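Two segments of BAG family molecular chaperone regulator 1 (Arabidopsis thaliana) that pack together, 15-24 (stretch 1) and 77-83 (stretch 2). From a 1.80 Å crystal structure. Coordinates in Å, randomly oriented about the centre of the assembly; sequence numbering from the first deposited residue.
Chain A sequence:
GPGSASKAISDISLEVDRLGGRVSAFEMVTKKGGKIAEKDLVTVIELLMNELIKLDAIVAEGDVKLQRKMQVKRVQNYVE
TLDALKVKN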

# COMPACT_ATOMS: atom_id res chain seq x y z
N GLU A 15 3.17 2.55 7.94
CA GLU A 15 2.78 3.47 6.87
C GLU A 15 1.84 2.75 5.90
O GLU A 15 0.92 3.35 5.35
CB GLU A 15 4.01 3.98 6.13
CG GLU A 15 3.71 4.98 5.02
CD GLU A 15 2.73 6.07 5.44
OE1 GLU A 15 2.61 6.35 6.66
OE2 GLU A 15 2.07 6.65 4.55
N VAL A 16 2.09 1.47 5.68
CA VAL A 16 1.23 0.70 4.79
C VAL A 16 -0.15 0.58 5.46
O VAL A 16 -1.17 0.57 4.78
CB VAL A 16 1.81 -0.70 4.50
CG1 VAL A 16 0.82 -1.54 3.70
CG2 VAL A 16 3.10 -0.55 3.69
N ASP A 17 -0.18 0.49 6.79
CA ASP A 17 -1.46 0.41 7.51
C ASP A 17 -2.27 1.67 7.22
O ASP A 17 -3.48 1.60 6.95
CB ASP A 17 -1.27 0.33 9.03
CG ASP A 17 -0.62 -0.95 9.49
OD1 ASP A 17 -0.75 -1.97 8.78
OD2 ASP A 17 0.01 -0.95 10.57
N ARG A 18 -1.61 2.81 7.29
CA ARG A 18 -2.27 4.09 7.06
C ARG A 18 -2.71 4.24 5.61
O ARG A 18 -3.80 4.72 5.35
CB ARG A 18 -1.36 5.25 7.44
CG ARG A 18 -2.08 6.59 7.59
CD ARG A 18 -1.09 7.72 7.79
NE ARG A 18 -0.28 7.93 6.59
CZ ARG A 18 -0.69 8.59 5.52
NH1 ARG A 18 -1.90 9.13 5.49
NH2 ARG A 18 0.12 8.72 4.48
N LEU A 19 -1.85 3.83 4.68
CA LEU A 19 -2.21 3.94 3.27
C LEU A 19 -3.36 2.98 2.96
O LEU A 19 -4.18 3.26 2.10
CB LEU A 19 -1.00 3.62 2.37
CG LEU A 19 0.16 4.63 2.49
CD1 LEU A 19 1.34 4.18 1.64
CD2 LEU A 19 -0.33 6.00 2.04
N GLY A 20 -3.41 1.87 3.68
CA GLY A 20 -4.47 0.90 3.49
C GLY A 20 -5.78 1.49 3.98
O GLY A 20 -6.86 1.18 3.46
N GLY A 21 -5.70 2.35 4.99
CA GLY A 21 -6.89 3.00 5.51
C GLY A 21 -7.45 3.92 4.44
O GLY A 21 -8.67 4.05 4.28
N ARG A 22 -6.55 4.58 3.71
CA ARG A 22 -6.99 5.46 2.63
C ARG A 22 -7.64 4.66 1.52
O ARG A 22 -8.62 5.08 0.91
CB ARG A 22 -5.80 6.22 2.04
CG ARG A 22 -5.10 7.19 2.96
CD ARG A 22 -4.61 8.35 2.13
NE ARG A 22 -3.37 8.94 2.63
CZ ARG A 22 -2.85 10.06 2.13
NH1 ARG A 22 -3.46 10.70 1.14
NH2 ARG A 22 -1.68 10.52 2.61
N VAL A 23 -7.10 3.47 1.24
CA VAL A 23 -7.67 2.62 0.22
C VAL A 23 -9.09 2.27 0.65
O VAL A 23 -10.03 2.38 -0.14
CB VAL A 23 -6.85 1.31 0.03
CG1 VAL A 23 -7.59 0.37 -0.92
CG2 VAL A 23 -5.49 1.65 -0.56
N SER A 24 -9.25 1.88 1.91
CA SER A 24 -10.56 1.53 2.45
C SER A 24 -11.52 2.72 2.34
O SER A 24 -12.69 2.54 2.04
CB SER A 24 -10.42 1.09 3.91
OG SER A 24 -11.68 0.78 4.48
N ASN A 77 -1.18 -5.71 -3.39
CA ASN A 77 -2.62 -5.89 -3.32
C ASN A 77 -3.34 -4.55 -3.30
O ASN A 77 -4.35 -4.38 -3.98
CB ASN A 77 -3.03 -6.68 -2.06
CG ASN A 77 -2.71 -8.16 -2.17
OD1 ASN A 77 -2.37 -8.66 -3.24
ND2 ASN A 77 -2.83 -8.87 -1.05
N TYR A 78 -2.83 -3.59 -2.52
CA TYR A 78 -3.47 -2.28 -2.46
C TYR A 78 -3.36 -1.54 -3.78
O TYR A 78 -4.31 -0.88 -4.21
CB TYR A 78 -2.86 -1.42 -1.35
CG TYR A 78 -3.24 -1.84 0.05
CD1 TYR A 78 -4.55 -2.17 0.39
CD2 TYR A 78 -2.29 -1.84 1.06
CE1 TYR A 78 -4.90 -2.50 1.71
CE2 TYR A 78 -2.62 -2.16 2.37
CZ TYR A 78 -3.93 -2.49 2.69
OH TYR A 78 -4.23 -2.79 4.00
N VAL A 79 -2.21 -1.62 -4.44
CA VAL A 79 -2.07 -0.94 -5.73
C VAL A 79 -3.04 -1.58 -6.72
O VAL A 79 -3.65 -0.89 -7.54
CB VAL A 79 -0.61 -1.02 -6.25
CG1 VAL A 79 -0.53 -0.44 -7.67
CG2 VAL A 79 0.31 -0.24 -5.33
N GLU A 80 -3.19 -2.89 -6.64
CA GLU A 80 -4.10 -3.63 -7.51
C GLU A 80 -5.53 -3.13 -7.29
O GLU A 80 -6.28 -2.92 -8.24
CB GLU A 80 -4.01 -5.12 -7.19
CG GLU A 80 -4.92 -6.02 -8.01
CD GLU A 80 -4.75 -7.48 -7.64
OE1 GLU A 80 -5.15 -8.35 -8.44
OE2 GLU A 80 -4.21 -7.77 -6.54
N THR A 81 -5.89 -2.95 -6.03
CA THR A 81 -7.22 -2.46 -5.67
C THR A 81 -7.41 -1.03 -6.20
O THR A 81 -8.46 -0.70 -6.75
CB THR A 81 -7.40 -2.48 -4.14
OG1 THR A 81 -7.36 -3.84 -3.69
CG2 THR A 81 -8.73 -1.85 -3.74
N LEU A 82 -6.39 -0.19 -6.03
CA LEU A 82 -6.48 1.19 -6.49
C LEU A 82 -6.54 1.31 -8.01
O LEU A 82 -7.22 2.19 -8.54
CB LEU A 82 -5.29 2.00 -5.96
CG LEU A 82 -5.23 2.32 -4.46
CD1 LEU A 82 -3.94 3.06 -4.16
CD2 LEU A 82 -6.43 3.16 -4.06
N ASP A 83 -5.81 0.45 -8.71
CA ASP A 83 -5.83 0.49 -10.17
C ASP A 83 -7.23 0.13 -10.66
O ASP A 83 -7.71 0.70 -11.64
CB ASP A 83 -4.82 -0.49 -10.77
CG ASP A 83 -3.39 0.01 -10.65
OD1 ASP A 83 -3.20 1.24 -10.65
OD2 ASP A 83 -2.46 -0.82 -10.58

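Both stretches are helical throughout, and each belongs to a longer helix. They run in roughly the same direction, 22° apart, with axes 10.5 Å apart at closest approach. No hydrogen bond links them. The contact is apolar and small, burying 282 Å² summed over both sides.

Glu15 lies out of reach of stretch 2. It forms a salt bridge within its own helix, with Arg18 NH2 2.8 Å from Glu15 OE2. Arg18 NE also donates to Glu15 OE1 at 3.3 Å. This pair lies within stretch 1, about one turn apart, and does not touch stretch 2.

Val16 makes the first contact. Its CG1 sits 3.7 Å from Tyr78 CE2, at the edge of the ring and near its plane. Asp17 points away, and Leu19 stays too far off to touch.

At Gly20 the backbone itself meets the tyrosine ring. Its CA lies 3.5 Å from Tyr78 CZ and 3.8 Å from the ring centroid, over one face, in a CH-pi contact. The backbones are close here, with Gly20 CA 6.8 Å from Tyr78 CA. The lack of a side chain matters: an ideal CB on Gly20 would fall 2.4 Å from Tyr78 OH, a clash. Gly21 is also bare, but a CB there would point away from stretch 2.

Val23 points toward the other helix and has the largest covered area of any residue here. Its CG2 packs 4.0 Å from Tyr78 CD1 and 3.9 Å from Leu82 CD2. Its CG1 meets Thr81 CG2 at 3.8 Å, so the methyl of the threonine joins the apolar contact. Leu82 starts sideways, but its end comes nearer to Val23. Ser24 makes no contact.

Tyr78 thus touches Val16, Gly20 and Val23, spanning two turns of stretch 1.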